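PDB 5ZI1: insecticidal crystal protein Cry7Cal from Bacillus thuringiensis, which is a crystal toxin active against the locust Locusta migratoria manilensis and, like other delta endotoxins, probably acts by binding receptors on target cells. Local coordinates for residues W369-I381 / L387-P399. Residues are numbered along the deposited sequence; the frame is centred on the assembly and turned at random.
Sequences WYQAVPLLRLYGI and LSEDAFSFSNNIP
The Phe392 ring has the backbone N of Leu376 over one face, displaced toward the rim, while Val373 O lies in the ring plane at its edge, 3.7 Å from Phe392 CE1. Pro374 O also sits near that plane, 3.5 Å from Phe392 CD1. With chi1 at 61°, CG falls between the backbone N and the carbonyl carbon, which folds the ring back over the partner strand and brings Phe392 CZ within 3.6 Å of Leu376 CB. Phe394 follows, one face of its ring receiving Phe392 CD1. On the other side of the sheet, the Tyr379 and Glu389 side chains run alongside each other, ring and carboxylate planes tilted 46° apart, with Glu389 OE2 3.4 Å from Tyr379 CE2. On the same face Arg377, bent at chi3 (-53°), gives an N-H from NH2, close to the guanidinium plane, to Tyr379 OH, which also bonds to Tyr407 OH. Glu389 OE1 stays 4.4 Å from Arg377 NE and well out of the guanidinium plane.

The backbones form an antiparallel hairpin, its outer strand 387-393 edging a four-stranded sheet in the middle delta-endotoxin domain. Phe392 and Leu378 face inward, Leu378 meeting Phe347 of the neighbouring sheet. Short bonds join the Leu378-Asp390 and Gly380-Ser388 pairs, Leu378 N reaching Asp390 O at 2.7 Å; the Leu376-Phe392 pair is held by two weak bonds. Past the regular strand, Phe394 N still bonds to Pro374 O at 2.8 Å, and Pro374 CG packs against Asn396, whose OD1 closes an Asx turn onto Ile398 N. The face toward strand 343-348 is thus mostly apolar but includes Asp390; the other mixes apolar contacts such as Ile381 with Leu387 and a loose electrostatic pairing, where Glu389 probably favours the positive charge of Arg377 without gripping it.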
ATOM      1  N   TRP A 369      37.141  -3.766  -0.683  1.00 56.28           N
ATOM      2  CA  TRP A 369      35.974  -3.830   0.192  1.00 49.23           C
ATOM      3  C   TRP A 369      34.893  -4.647  -0.510  1.00 53.31           C
ATOM      4  O   TRP A 369      34.283  -4.180  -1.476  1.00 55.78           O
ATOM      5  CB  TRP A 369      35.512  -2.414   0.535  1.00 51.98           C
ATOM      6  CG  TRP A 369      34.546  -2.316   1.666  1.00 49.71           C
ATOM      7  CD1 TRP A 369      33.921  -3.345   2.303  1.00 48.29           C
ATOM      8  CD2 TRP A 369      34.086  -1.109   2.298  1.00 49.34           C
ATOM      9  NE1 TRP A 369      33.100  -2.857   3.295  1.00 48.37           N
ATOM     10  CE2 TRP A 369      33.180  -1.486   3.307  1.00 50.43           C
ATOM     11  CE3 TRP A 369      34.351   0.252   2.107  1.00 52.12           C
ATOM     12  CZ2 TRP A 369      32.534  -0.549   4.122  1.00 46.73           C
ATOM     13  CZ3 TRP A 369      33.715   1.180   2.926  1.00 47.65           C
ATOM     14  CH2 TRP A 369      32.823   0.775   3.920  1.00 47.36           C
ATOM     15  N   TYR A 370      34.681  -5.877  -0.047  1.00 53.04           N
ATOM     16  CA  TYR A 370      33.727  -6.806  -0.634  1.00 49.45           C
ATOM     17  C   TYR A 370      32.416  -6.798   0.139  1.00 47.63           C
ATOM     18  O   TYR A 370      32.398  -6.664   1.365  1.00 50.59           O
ATOM     19  CB  TYR A 370      34.283  -8.240  -0.647  1.00 47.89           C
ATOM     20  CG  TYR A 370      35.457  -8.454  -1.582  1.00 49.02           C
ATOM     21  CD1 TYR A 370      35.310  -8.302  -2.954  1.00 48.18           C
ATOM     22  CD2 TYR A 370      36.712  -8.829  -1.091  1.00 50.99           C
ATOM     23  CE1 TYR A 370      36.370  -8.497  -3.813  1.00 50.75           C
ATOM     24  CE2 TYR A 370      37.776  -9.031  -1.937  1.00 45.91           C
ATOM     25  CZ  TYR A 370      37.604  -8.868  -3.299  1.00 56.03           C
ATOM     26  OH  TYR A 370      38.661  -9.068  -4.159  1.00 52.13           O
ATOM     27  N   GLN A 371      31.310  -6.967  -0.584  1.00 45.89           N
ATOM     28  CA  GLN A 371      30.007  -7.182   0.032  1.00 44.45           C
ATOM     29  C   GLN A 371      29.477  -8.507  -0.484  1.00 45.83           C
ATOM     30  O   GLN A 371      29.549  -8.780  -1.688  1.00 43.86           O
ATOM     31  CB  GLN A 371      29.032  -6.043  -0.288  1.00 47.46           C
ATOM     32  CG  GLN A 371      29.674  -4.689  -0.286  1.00 42.57           C
ATOM     33  CD  GLN A 371      29.897  -4.127   1.105  1.00 47.96           C
ATOM     34  OE1 GLN A 371      29.315  -4.585   2.101  1.00 49.02           O
ATOM     35  NE2 GLN A 371      30.737  -3.111   1.181  1.00 45.03           N
ATOM     36  N   ALA A 372      28.961  -9.333   0.420  1.00 47.44           N
ATOM     37  CA  ALA A 372      28.669 -10.716   0.075  1.00 50.97           C
ATOM     38  C   ALA A 372      27.285 -11.106   0.564  1.00 47.89           C
ATOM     39  O   ALA A 372      26.929 -10.846   1.719  1.00 50.17           O
ATOM     40  CB  ALA A 372      29.737 -11.658   0.667  1.00 48.17           C
ATOM     41  N   VAL A 373      26.516 -11.735  -0.319  1.00 48.84           N
ATOM     42  CA  VAL A 373      25.300 -12.451   0.054  1.00 46.43           C
ATOM     43  C   VAL A 373      25.457 -13.893  -0.424  1.00 50.89           C
ATOM     44  O   VAL A 373      24.975 -14.250  -1.512  1.00 52.50           O
ATOM     45  CB  VAL A 373      24.049 -11.783  -0.541  1.00 49.09           C
ATOM     46  CG1 VAL A 373      22.812 -12.564  -0.134  1.00 44.83           C
ATOM     47  CG2 VAL A 373      23.960 -10.297  -0.089  1.00 38.35           C
ATOM     48  N   PRO A 374      26.142 -14.753   0.334  1.00 48.43           N
ATOM     49  CA  PRO A 374      26.417 -16.106  -0.177  1.00 52.98           C
ATOM     50  C   PRO A 374      25.225 -17.035  -0.098  1.00 56.95           C
ATOM     51  O   PRO A 374      25.251 -18.094  -0.744  1.00 52.74           O
ATOM     52  CB  PRO A 374      27.577 -16.600   0.709  1.00 47.22           C
ATOM     53  CG  PRO A 374      27.527 -15.760   1.941  1.00 50.07           C
ATOM     54  CD  PRO A 374      26.905 -14.439   1.564  1.00 48.24           C
ATOM     55  N   LEU A 375      24.170 -16.658   0.631  1.00 51.33           N
ATOM     56  CA  LEU A 375      23.003 -17.518   0.749  1.00 51.72           C
ATOM     57  C   LEU A 375      21.724 -16.685   0.733  1.00 52.76           C
ATOM     58  O   LEU A 375      21.631 -15.656   1.417  1.00 49.31           O
ATOM     59  CB  LEU A 375      23.107 -18.365   2.017  1.00 50.41           C
ATOM     60  CG  LEU A 375      21.944 -19.316   2.302  1.00 58.43           C
ATOM     61  CD1 LEU A 375      22.469 -20.500   3.111  1.00 51.56           C
ATOM     62  CD2 LEU A 375      20.783 -18.667   3.059  1.00 53.05           C
ATOM     63  N   LEU A 376      20.752 -17.136  -0.062  1.00 51.90           N
ATOM     64  CA  LEU A 376      19.419 -16.544  -0.152  1.00 47.37           C
ATOM     65  C   LEU A 376      18.426 -17.680  -0.353  1.00 45.77           C
ATOM     66  O   LEU A 376      18.526 -18.421  -1.330  1.00 47.95           O
ATOM     67  CB  LEU A 376      19.330 -15.544  -1.307  1.00 48.36           C
ATOM     68  CG  LEU A 376      18.004 -14.801  -1.565  1.00 47.63           C
ATOM     69  CD1 LEU A 376      17.717 -13.809  -0.456  1.00 41.76           C
ATOM     70  CD2 LEU A 376      18.059 -14.095  -2.900  1.00 41.46           C
ATOM     71  N   ARG A 377      17.483 -17.822   0.570  1.00 51.68           N
ATOM     72  CA  ARG A 377      16.468 -18.869   0.540  1.00 50.64           C
ATOM     73  C   ARG A 377      15.086 -18.224   0.429  1.00 49.79           C
ATOM     74  O   ARG A 377      14.755 -17.324   1.209  1.00 44.56           O
ATOM     75  CB  ARG A 377      16.579 -19.723   1.809  1.00 50.70           C
ATOM     76  CG  ARG A 377      15.614 -20.879   1.947  1.00 57.17           C
ATOM     77  CD  ARG A 377      15.646 -21.405   3.372  1.00 55.98           C
ATOM     78  NE  ARG A 377      17.010 -21.715   3.774  1.00 69.19           N
ATOM     79  CZ  ARG A 377      17.515 -21.482   4.985  1.00 67.28           C
ATOM     80  NH1 ARG A 377      18.772 -21.815   5.238  1.00 66.95           N
ATOM     81  NH2 ARG A 377      16.778 -20.923   5.937  1.00 61.22           N
ATOM     82  N   LEU A 378      14.289 -18.685  -0.530  1.00 47.15           N
ATOM     83  CA  LEU A 378      12.939 -18.180  -0.738  1.00 49.86           C
ATOM     84  C   LEU A 378      11.912 -19.203  -0.281  1.00 52.49           C
ATOM     85  O   LEU A 378      12.069 -20.405  -0.525  1.00 55.13           O
ATOM     86  CB  LEU A 378      12.676 -17.840  -2.209  1.00 54.52           C
ATOM     87  CG  LEU A 378      13.622 -16.954  -3.019  1.00 49.42           C
ATOM     88  CD1 LEU A 378      12.874 -16.402  -4.223  1.00 51.32           C
ATOM     89  CD2 LEU A 378      14.189 -15.849  -2.180  1.00 48.74           C
ATOM     90  N   TYR A 379      10.856 -18.717   0.366  1.00 48.78           N
ATOM     91  CA  TYR A 379       9.716 -19.525   0.785  1.00 52.90           C
ATOM     92  C   TYR A 379       8.496 -19.121  -0.038  1.00 55.32           C
ATOM     93  O   TYR A 379       8.093 -17.946  -0.022  1.00 52.34           O
ATOM     94  CB  TYR A 379       9.416 -19.336   2.268  1.00 55.91           C
ATOM     95  CG  TYR A 379      10.528 -19.695   3.227  1.00 57.36           C
ATOM     96  CD1 TYR A 379      11.644 -18.870   3.374  1.00 55.64           C
ATOM     97  CD2 TYR A 379      10.438 -20.826   4.030  1.00 60.47           C
ATOM     98  CE1 TYR A 379      12.653 -19.179   4.273  1.00 56.64           C
ATOM     99  CE2 TYR A 379      11.453 -21.147   4.939  1.00 59.23           C
ATOM    100  CZ  TYR A 379      12.556 -20.322   5.055  1.00 60.31           C
ATOM    101  OH  TYR A 379      13.568 -20.630   5.956  1.00 61.03           O
ATOM    102  N   GLY A 380       7.881 -20.099  -0.709  1.00 53.58           N
ATOM    103  CA  GLY A 380       6.810 -19.819  -1.638  1.00 52.26           C
ATOM    104  C   GLY A 380       5.593 -20.695  -1.408  1.00 54.20           C
ATOM    105  O   GLY A 380       5.650 -21.725  -0.739  1.00 50.05           O
ATOM    106  N   ILE A 381       4.475 -20.263  -1.986  1.00 49.01           N
ATOM    107  CA  ILE A 381       3.237 -21.036  -1.959  1.00 50.52           C
ATOM    108  C   ILE A 381       2.504 -20.762  -3.254  1.00 54.10           C
ATOM    109  O   ILE A 381       2.430 -19.614  -3.700  1.00 58.63           O
ATOM    110  CB  ILE A 381       2.364 -20.691  -0.729  1.00 57.42           C
ATOM    111  CG1 ILE A 381       1.161 -21.639  -0.647  1.00 56.42           C
ATOM    112  CG2 ILE A 381       1.928 -19.189  -0.732  1.00 50.55           C
ATOM    113  CD1 ILE A 381       0.272 -21.447   0.580  1.00 54.83           C
ATOM    114  N   LEU A 387       3.352 -25.635  -0.417  1.00 52.35           N
ATOM    115  CA  LEU A 387       4.561 -24.923  -0.029  1.00 54.55           C
ATOM    116  C   LEU A 387       5.749 -25.371  -0.870  1.00 56.71           C
ATOM    117  O   LEU A 387       5.900 -26.556  -1.192  1.00 60.88           O
ATOM    118  CB  LEU A 387       4.867 -25.153   1.446  1.00 53.14           C
ATOM    119  CG  LEU A 387       3.786 -24.661   2.397  1.00 56.53           C
ATOM    120  CD1 LEU A 387       4.240 -24.841   3.825  1.00 53.10           C
ATOM    121  CD2 LEU A 387       3.479 -23.194   2.114  1.00 58.06           C
ATOM    122  N   SER A 388       6.590 -24.412  -1.233  1.00 55.64           N
ATOM    123  CA  SER A 388       7.835 -24.688  -1.924  1.00 55.11           C
ATOM    124  C   SER A 388       8.947 -23.871  -1.282  1.00 56.96           C
ATOM    125  O   SER A 388       8.712 -22.894  -0.566  1.00 56.72           O
ATOM    126  CB  SER A 388       7.738 -24.380  -3.416  1.00 52.12           C
ATOM    127  OG  SER A 388       7.586 -22.986  -3.619  1.00 60.94           O
ATOM    128  N   GLU A 389      10.169 -24.308  -1.535  1.00 56.14           N
ATOM    129  CA  GLU A 389      11.366 -23.686  -1.006  1.00 55.70           C
ATOM    130  C   GLU A 389      12.427 -23.743  -2.089  1.00 51.19           C
ATOM    131  O   GLU A 389      12.474 -24.690  -2.877  1.00 61.68           O
ATOM    132  CB  GLU A 389      11.848 -24.400   0.260  1.00 63.59           C
ATOM    133  CG  GLU A 389      12.578 -23.525   1.253  1.00 61.40           C
ATOM    134  CD  GLU A 389      12.434 -24.029   2.679  1.00 68.86           C
ATOM    135  OE1 GLU A 389      13.468 -24.358   3.302  1.00 80.83           O
ATOM    136  OE2 GLU A 389      11.285 -24.096   3.182  1.00 71.81           O
ATOM    137  N   ASP A 390      13.258 -22.717  -2.149  1.00 50.17           N
ATOM    138  CA  ASP A 390      14.402 -22.787  -3.042  1.00 54.53           C
ATOM    139  C   ASP A 390      15.497 -21.861  -2.524  1.00 52.97           C
ATOM    140  O   ASP A 390      15.222 -20.842  -1.879  1.00 52.34           O
ATOM    141  CB  ASP A 390      14.011 -22.456  -4.484  1.00 45.73           C
ATOM    142  CG  ASP A 390      15.092 -22.858  -5.467  1.00 55.48           C
ATOM    143  OD1 ASP A 390      16.002 -23.592  -5.037  1.00 61.53           O
ATOM    144  OD2 ASP A 390      15.050 -22.465  -6.651  1.00 57.21           O
ATOM    145  N   ALA A 391      16.742 -22.229  -2.808  1.00 52.94           N
ATOM    146  CA  ALA A 391      17.867 -21.535  -2.200  1.00 51.90           C
ATOM    147  C   ALA A 391      19.120 -21.764  -3.029  1.00 51.87           C
ATOM    148  O   ALA A 391      19.159 -22.600  -3.934  1.00 50.49           O
ATOM    149  CB  ALA A 391      18.085 -21.987  -0.755  1.00 47.55           C
ATOM    150  N   PHE A 392      20.125 -20.950  -2.743  1.00 53.12           N
ATOM    151  CA  PHE A 392      21.494 -21.199  -3.155  1.00 50.17           C
ATOM    152  C   PHE A 392      22.381 -20.929  -1.956  1.00 49.28           C
ATOM    153  O   PHE A 392      22.103 -20.033  -1.150  1.00 50.19           O
ATOM    154  CB  PHE A 392      21.950 -20.342  -4.365  1.00 49.15           C
ATOM    155  CG  PHE A 392      21.928 -18.846  -4.128  1.00 47.87           C
ATOM    156  CD1 PHE A 392      22.957 -18.211  -3.444  1.00 50.20           C
ATOM    157  CD2 PHE A 392      20.908 -18.073  -4.652  1.00 47.08           C
ATOM    158  CE1 PHE A 392      22.949 -16.835  -3.238  1.00 52.21           C
ATOM    159  CE2 PHE A 392      20.886 -16.691  -4.456  1.00 52.26           C
ATOM    160  CZ  PHE A 392      21.904 -16.074  -3.746  1.00 50.03           C
ATOM    161  N   SER A 393      23.427 -21.735  -1.828  1.00 50.73           N
ATOM    162  CA  SER A 393      24.393 -21.614  -0.743  1.00 52.69           C
ATOM    163  C   SER A 393      25.775 -21.687  -1.367  1.00 55.43           C
ATOM    164  O   SER A 393      26.192 -22.754  -1.834  1.00 53.83           O
ATOM    165  CB  SER A 393      24.198 -22.702   0.302  1.00 47.48           C
ATOM    166  OG  SER A 393      24.754 -22.291   1.538  1.00 58.49           O
ATOM    167  N   PHE A 394      26.452 -20.547  -1.418  1.00 50.89           N
ATOM    168  CA  PHE A 394      27.757 -20.427  -2.039  1.00 50.64           C
ATOM    169  C   PHE A 394      28.843 -20.392  -0.976  1.00 50.48           C
ATOM    170  O   PHE A 394      28.582 -20.165   0.208  1.00 52.55           O
ATOM    171  CB  PHE A 394      27.827 -19.173  -2.901  1.00 50.35           C
ATOM    172  CG  PHE A 394      26.922 -19.206  -4.086  1.00 55.64           C
ATOM    173  CD1 PHE A 394      26.681 -20.396  -4.750  1.00 55.68           C
ATOM    174  CD2 PHE A 394      26.303 -18.048  -4.535  1.00 53.20           C
ATOM    175  CE1 PHE A 394      25.838 -20.433  -5.846  1.00 53.40           C
ATOM    176  CE2 PHE A 394      25.471 -18.070  -5.632  1.00 52.95           C
ATOM    177  CZ  PHE A 394      25.237 -19.267  -6.290  1.00 56.13           C
ATOM    178  N   SER A 395      30.080 -20.569  -1.430  1.00 46.66           N
ATOM    179  CA  SER A 395      31.193 -20.738  -0.509  1.00 53.33           C
ATOM    180  C   SER A 395      31.287 -19.549   0.428  1.00 50.55           C
ATOM    181  O   SER A 395      31.000 -18.413   0.051  1.00 55.54           O
ATOM    182  CB  SER A 395      32.511 -20.889  -1.256  1.00 54.87           C
ATOM    183  OG  SER A 395      33.181 -19.641  -1.281  1.00 57.89           O
ATOM    184  N   ASN A 396      31.672 -19.828   1.666  1.00 51.93           N
ATOM    185  CA  ASN A 396      31.796 -18.811   2.695  1.00 53.52           C
ATOM    186  C   ASN A 396      32.424 -19.439   3.933  1.00 51.72           C
ATOM    187  O   ASN A 396      31.807 -20.281   4.593  1.00 54.95           O
ATOM    188  CB  ASN A 396      30.422 -18.196   3.008  1.00 51.63           C
ATOM    189  CG  ASN A 396      30.454 -17.276   4.193  1.00 49.48           C
ATOM    190  OD1 ASN A 396      31.513 -16.764   4.575  1.00 48.58           O
ATOM    191  ND2 ASN A 396      29.291 -17.054   4.796  1.00 49.76           N
ATOM    192  N   ASN A 397      33.657 -19.055   4.244  1.00 46.19           N
ATOM    193  CA  ASN A 397      34.315 -19.533   5.450  1.00 54.29           C
ATOM    194  C   ASN A 397      34.505 -18.419   6.467  1.00 53.32           C
ATOM    195  O   ASN A 397      35.349 -18.545   7.366  1.00 46.29           O
ATOM    196  CB  ASN A 397      35.656 -20.208   5.121  1.00 50.36           C
ATOM    197  CG  ASN A 397      36.715 -19.234   4.604  1.00 56.31           C
ATOM    198  OD1 ASN A 397      36.572 -17.999   4.665  1.00 52.71           O
ATOM    199  ND2 ASN A 397      37.804 -19.796   4.101  1.00 52.00           N
ATOM    200  N   ILE A 398      33.763 -17.318   6.320  1.00 50.70           N
ATOM    201  CA  ILE A 398      33.783 -16.285   7.362  1.00 51.84           C
ATOM    202  C   ILE A 398      33.083 -16.831   8.598  1.00 53.61           C
ATOM    203  O   ILE A 398      32.010 -17.446   8.468  1.00 52.64           O
ATOM    204  CB  ILE A 398      33.105 -15.004   6.870  1.00 54.43           C
ATOM    205  CG1 ILE A 398      33.735 -14.517   5.573  1.00 56.09           C
ATOM    206  CG2 ILE A 398      33.235 -13.905   7.902  1.00 49.93           C
ATOM    207  CD1 ILE A 398      32.822 -13.605   4.785  1.00 51.52           C
ATOM    208  N   PRO A 399      33.658 -16.678   9.794  1.00 55.26           N
ATOM    209  CA  PRO A 399      32.985 -17.166  11.004  1.00 57.54           C
ATOM    210  C   PRO A 399      31.574 -16.605  11.104  1.00 55.81           C
ATOM    211  O   PRO A 399      31.323 -15.439  10.780  1.00 56.52           O
ATOM    212  CB  PRO A 399      33.876 -16.657  12.142  1.00 54.65           C
ATOM    213  CG  PRO A 399      35.204 -16.426  11.528  1.00 51.95           C
ATOM    214  CD  PRO A 399      34.957 -16.053  10.094  1.00 53.27           C
TER